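Local coordinates for protein TatD-related deoxyribonuclease (Thermotoga maritima, PDB 1J6O) that probably acts as a metal-dependent deoxyribonuclease of the TatD family, hydrolysing ester bonds in DNA on a TIM-barrel scaffold, at residues A[31-34]-A[35-38]; A[186-189]-A[190-193]. All blocks are in the same frame, centred on the assembly; numbering follows the deposited sequence.

Contact 1 of 2, residues A[31-34]-A[35-38]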
loop_
_atom_site.group_PDB
_atom_site.type_symbol
_atom_site.label_atom_id
_atom_site.label_comp_id
_atom_site.label_asym_id
_atom_site.label_seq_id
_atom_site.Cartn_x
_atom_site.Cartn_y
_atom_site.Cartn_z
ATOM N N ALA A 31 -15.669 -14.546 6.074
ATOM C CA ALA A 31 -16.804 -13.925 5.391
ATOM C C ALA A 31 -16.383 -12.721 4.545
ATOM O O ALA A 31 -16.873 -12.509 3.416
ATOM C CB ALA A 31 -17.856 -13.496 6.422
ATOM N N VAL A 32 -15.467 -11.936 5.094
ATOM C CA VAL A 32 -14.977 -10.750 4.401
ATOM C C VAL A 32 -14.258 -11.157 3.126
ATOM O O VAL A 32 -14.505 -10.607 2.047
ATOM C CB VAL A 32 -14.045 -9.930 5.352
ATOM C CG1 VAL A 32 -13.270 -8.813 4.585
ATOM C CG2 VAL A 32 -14.911 -9.272 6.434
ATOM N N ILE A 33 -13.410 -12.164 3.232
ATOM C CA ILE A 33 -12.660 -12.625 2.080
ATOM C C ILE A 33 -13.545 -13.346 1.065
ATOM O O ILE A 33 -13.471 -13.104 -0.143
ATOM C CB ILE A 33 -11.496 -13.527 2.549
ATOM C CG1 ILE A 33 -10.457 -12.668 3.289
ATOM C CG2 ILE A 33 -10.811 -14.190 1.379
ATOM C CD1 ILE A 33 -9.476 -13.511 4.095
ATOM N N SER A 34 -14.407 -14.219 1.544
ATOM C CA SER A 34 -15.260 -14.917 0.600
ATOM C C SER A 34 -16.229 -13.972 -0.103
ATOM O O SER A 34 -16.813 -14.335 -1.136
ATOM C CB SER A 34 -16.012 -16.064 1.294
ATOM O OG SER A 34 -16.984 -15.549 2.184
ATOM N N SER A 35 -16.428 -12.759 0.402
ATOM C CA SER A 35 -17.358 -11.890 -0.298
ATOM C C SER A 35 -16.677 -10.906 -1.252
ATOM O O SER A 35 -17.320 -10.010 -1.786
ATOM C CB SER A 35 -18.248 -11.145 0.700
ATOM O OG SER A 35 -17.470 -10.353 1.575
ATOM N N PHE A 36 -15.374 -11.069 -1.472
ATOM C CA PHE A 36 -14.667 -10.159 -2.373
ATOM C C PHE A 36 -15.299 -10.091 -3.756
ATOM O O PHE A 36 -15.544 -9.000 -4.280
ATOM C CB PHE A 36 -13.206 -10.563 -2.502
ATOM C CG PHE A 36 -12.365 -10.178 -1.315
ATOM C CD1 PHE A 36 -12.852 -9.294 -0.361
ATOM C CD2 PHE A 36 -11.065 -10.661 -1.180
ATOM C CE1 PHE A 36 -12.059 -8.882 0.727
ATOM C CE2 PHE A 36 -10.281 -10.259 -0.107
ATOM C CZ PHE A 36 -10.784 -9.369 0.844
ATOM N N GLU A 37 -15.592 -11.253 -4.333
ATOM C CA GLU A 37 -16.198 -11.270 -5.665
ATOM C C GLU A 37 -17.516 -10.494 -5.690
ATOM O O GLU A 37 -17.720 -9.600 -6.534
ATOM C CB GLU A 37 -16.432 -12.719 -6.098
ATOM C CG GLU A 37 -16.758 -12.904 -7.570
ATOM C CD GLU A 37 -16.620 -14.363 -8.000
ATOM O OE1 GLU A 37 -17.246 -15.236 -7.362
ATOM O OE2 GLU A 37 -15.880 -14.645 -8.968
ATOM N N GLU A 38 -18.412 -10.806 -4.762
ATOM C CA GLU A 38 -19.696 -10.115 -4.733
ATOM C C GLU A 38 -19.501 -8.619 -4.589
ATOM O O GLU A 38 -20.321 -7.835 -5.035
ATOM C CB GLU A 38 -20.562 -10.599 -3.561
ATOM C CG GLU A 38 -20.493 -12.089 -3.310
ATOM C CD GLU A 38 -20.934 -12.481 -1.895
ATOM O OE1 GLU A 38 -21.614 -11.665 -1.227
ATOM O OE2 GLU A 38 -20.598 -13.612 -1.457
HETATM O O HOH W 1 -15.881 -8.425 1.454
HETATM O O HOH W 2 -14.555 -13.916 -3.357
#

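Contact 2 of 2, residues A[186-189]-A[190-193]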
loop_
_atom_site.group_PDB
_atom_site.type_symbol
_atom_site.label_atom_id
_atom_site.label_comp_id
_atom_site.label_asym_id
_atom_site.label_seq_id
_atom_site.Cartn_x
_atom_site.Cartn_y
_atom_site.Cartn_z
ATOM N N GLY A 186 -6.708 6.397 -0.298
ATOM C CA GLY A 186 -7.663 5.623 0.454
ATOM C C GLY A 186 -8.786 6.419 1.087
ATOM O O GLY A 186 -9.187 7.478 0.584
ATOM N N GLY A 187 -9.271 5.888 2.206
ATOM C CA GLY A 187 -10.361 6.487 2.967
ATOM C C GLY A 187 -10.362 7.998 3.155
ATOM O O GLY A 187 -11.389 8.640 2.884
ATOM N N PRO A 188 -9.249 8.595 3.599
ATOM C CA PRO A 188 -9.129 10.046 3.830
ATOM C C PRO A 188 -9.526 10.961 2.666
ATOM O O PRO A 188 -9.861 12.127 2.872
ATOM C CB PRO A 188 -7.666 10.221 4.221
ATOM C CG PRO A 188 -7.352 8.846 4.933
ATOM C CD PRO A 188 -8.009 7.883 3.979
ATOM N N VAL A 189 -9.469 10.456 1.443
ATOM C CA VAL A 189 -9.840 11.271 0.285
ATOM C C VAL A 189 -11.327 11.704 0.369
ATOM O O VAL A 189 -11.747 12.714 -0.249
ATOM C CB VAL A 189 -9.575 10.485 -1.029
ATOM C CG1 VAL A 189 -10.712 9.500 -1.308
ATOM C CG2 VAL A 189 -9.383 11.488 -2.219
ATOM N N THR A 190 -12.115 10.950 1.133
ATOM C CA THR A 190 -13.537 11.242 1.298
ATOM C C THR A 190 -13.852 12.172 2.475
ATOM O O THR A 190 -15.007 12.569 2.639
ATOM C CB THR A 190 -14.378 9.988 1.578
ATOM O OG1 THR A 190 -14.029 9.481 2.867
ATOM C CG2 THR A 190 -14.171 8.912 0.513
ATOM N N TYR A 191 -12.850 12.497 3.284
ATOM C CA TYR A 191 -13.054 13.366 4.445
ATOM C C TYR A 191 -13.329 14.808 4.044
ATOM O O TYR A 191 -12.552 15.412 3.327
ATOM C CB TYR A 191 -11.840 13.311 5.378
ATOM C CG TYR A 191 -11.548 11.925 5.932
ATOM C CD1 TYR A 191 -12.440 10.864 5.736
ATOM C CD2 TYR A 191 -10.382 11.688 6.662
ATOM C CE1 TYR A 191 -12.169 9.589 6.263
ATOM C CE2 TYR A 191 -10.101 10.438 7.180
ATOM C CZ TYR A 191 -10.989 9.396 6.982
ATOM O OH TYR A 191 -10.697 8.158 7.515
ATOM N N PRO A 192 -14.448 15.375 4.519
ATOM C CA PRO A 192 -14.724 16.763 4.129
ATOM C C PRO A 192 -13.563 17.708 4.393
ATOM O O PRO A 192 -13.312 18.616 3.608
ATOM C CB PRO A 192 -15.982 17.122 4.938
ATOM C CG PRO A 192 -15.912 16.211 6.133
ATOM C CD PRO A 192 -15.421 14.898 5.518
ATOM N N LYS A 193 -12.839 17.463 5.477
ATOM C CA LYS A 193 -11.704 18.295 5.848
ATOM C C LYS A 193 -10.493 18.190 4.938
ATOM O O LYS A 193 -9.714 19.137 4.840
#

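Contact 1 of 2, residues A[31-34]-A[35-38]
S35 and F36 fold back onto the closing turn of helix 29-34, where the chain leaves helical geometry at S35: F36 N donates to I33 O at 3.1 Å, almost straight (167°), whereas S35 N makes weak bonds to A31 O and V32 O. The stretch is a worked example of a helix end at which backbone N-H groups, one serine hydroxyl and water share the last carbonyls. The hydroxyl of S35 turns back over the helix end because chi1 of 60° sets OG between its own N and carbonyl carbon; OG then lies 2.9 Å from A31 O and 3.0 Å from V32 O, two acceptors within range of its one proton. Water 1 donates to V32 O. F36 runs back alongside I33. With CG beside its backbone N (chi1 -77°), the ring is placed so that I33 CA sits 3.8 Å from its centroid, nearly on the normal, a CH-pi contact over the face. I33 CG1 reaches F36 CZ at 4.1 Å, while V32 CG1 approaches F36 CE1 obliquely at 4.0 Å. Beyond these segments the ring packs on L20, P230 and, from strand 41-47, I41 and V44, which fastens the helix end to the barrel. A second water donates weakly to S34 O and accepts from E37 N. The chemistry thus divides: a buried aromatic ring packs against the backbone of I33 and on to strand 41-47, and the carbonyls of A31 and V32, to which S35 N bonds weakly, have a hydroxyl and, at V32 O, a water close by.

Contact 2 of 2, residues A[186-189]-A[190-193]
G187 to T190 form a short 3-10 turn in the loop between strand 181-185 and helix 195-204 of the TIM barrel, with T190 N bonded to G187 O at 3.0 Å and Y191 N to P188 O at 3.0 Å. Each bond spans three residues, the spacing that defines a 3-10 helix. T190 illustrates how a side chain can double such a backbone bond: its chi1 of 68° puts OG1 between N and the carbonyl carbon, from where it donates to G187 O at 2.8 Å. One carbonyl is thereby gripped twice, by the hydroxyl almost in line with C=O and by the amide at a tilt to the carbonyl plane. OG1 also takes a hydrogen bond from Q221 N, tying the turn to a neighbouring loop. Y191 then folds its ring back across the turn, CG lying beside its backbone N at chi1 -61°. P188 CB lies over one face of this ring, above its CE2 side and 3.8 Å from Y191 CE2, as the two side chains run side by side. The phenol reaches P219 O through OH, and R224 makes a cation-pi contact with the ring. The turn lies close to the predicted metal site, the P188 side chain being about 7 Å from that of D214. Directly over the centre of the same face stands P188 CA, 3.4 Å from the Y191 ring centroid and 10° off the normal, in a close CH-pi contact.

How the contacts relate
Both contacts illustrate one principle: a chain that leaves a helical turn can cover its own backbone with an aromatic ring while a hydroxyl turns back to the carbonyls. Each is partly buried, but three of contact 1's seven touching residues are exposed and none of contact 2's five, so contact 1 is the more surface-lying. Its centre is about 20 Å from the chain centre, against about 16 Å for contact 2; it joins a helix end to strand 41-47 and brings in two waters. Contact 2 follows strand 181-185, nearer the predicted metal ligands; its hydroxyls, T190 OG1 and Y191 OH, find protein partners at Q221 and P219, while N194 and R198 take backbone carbonyls.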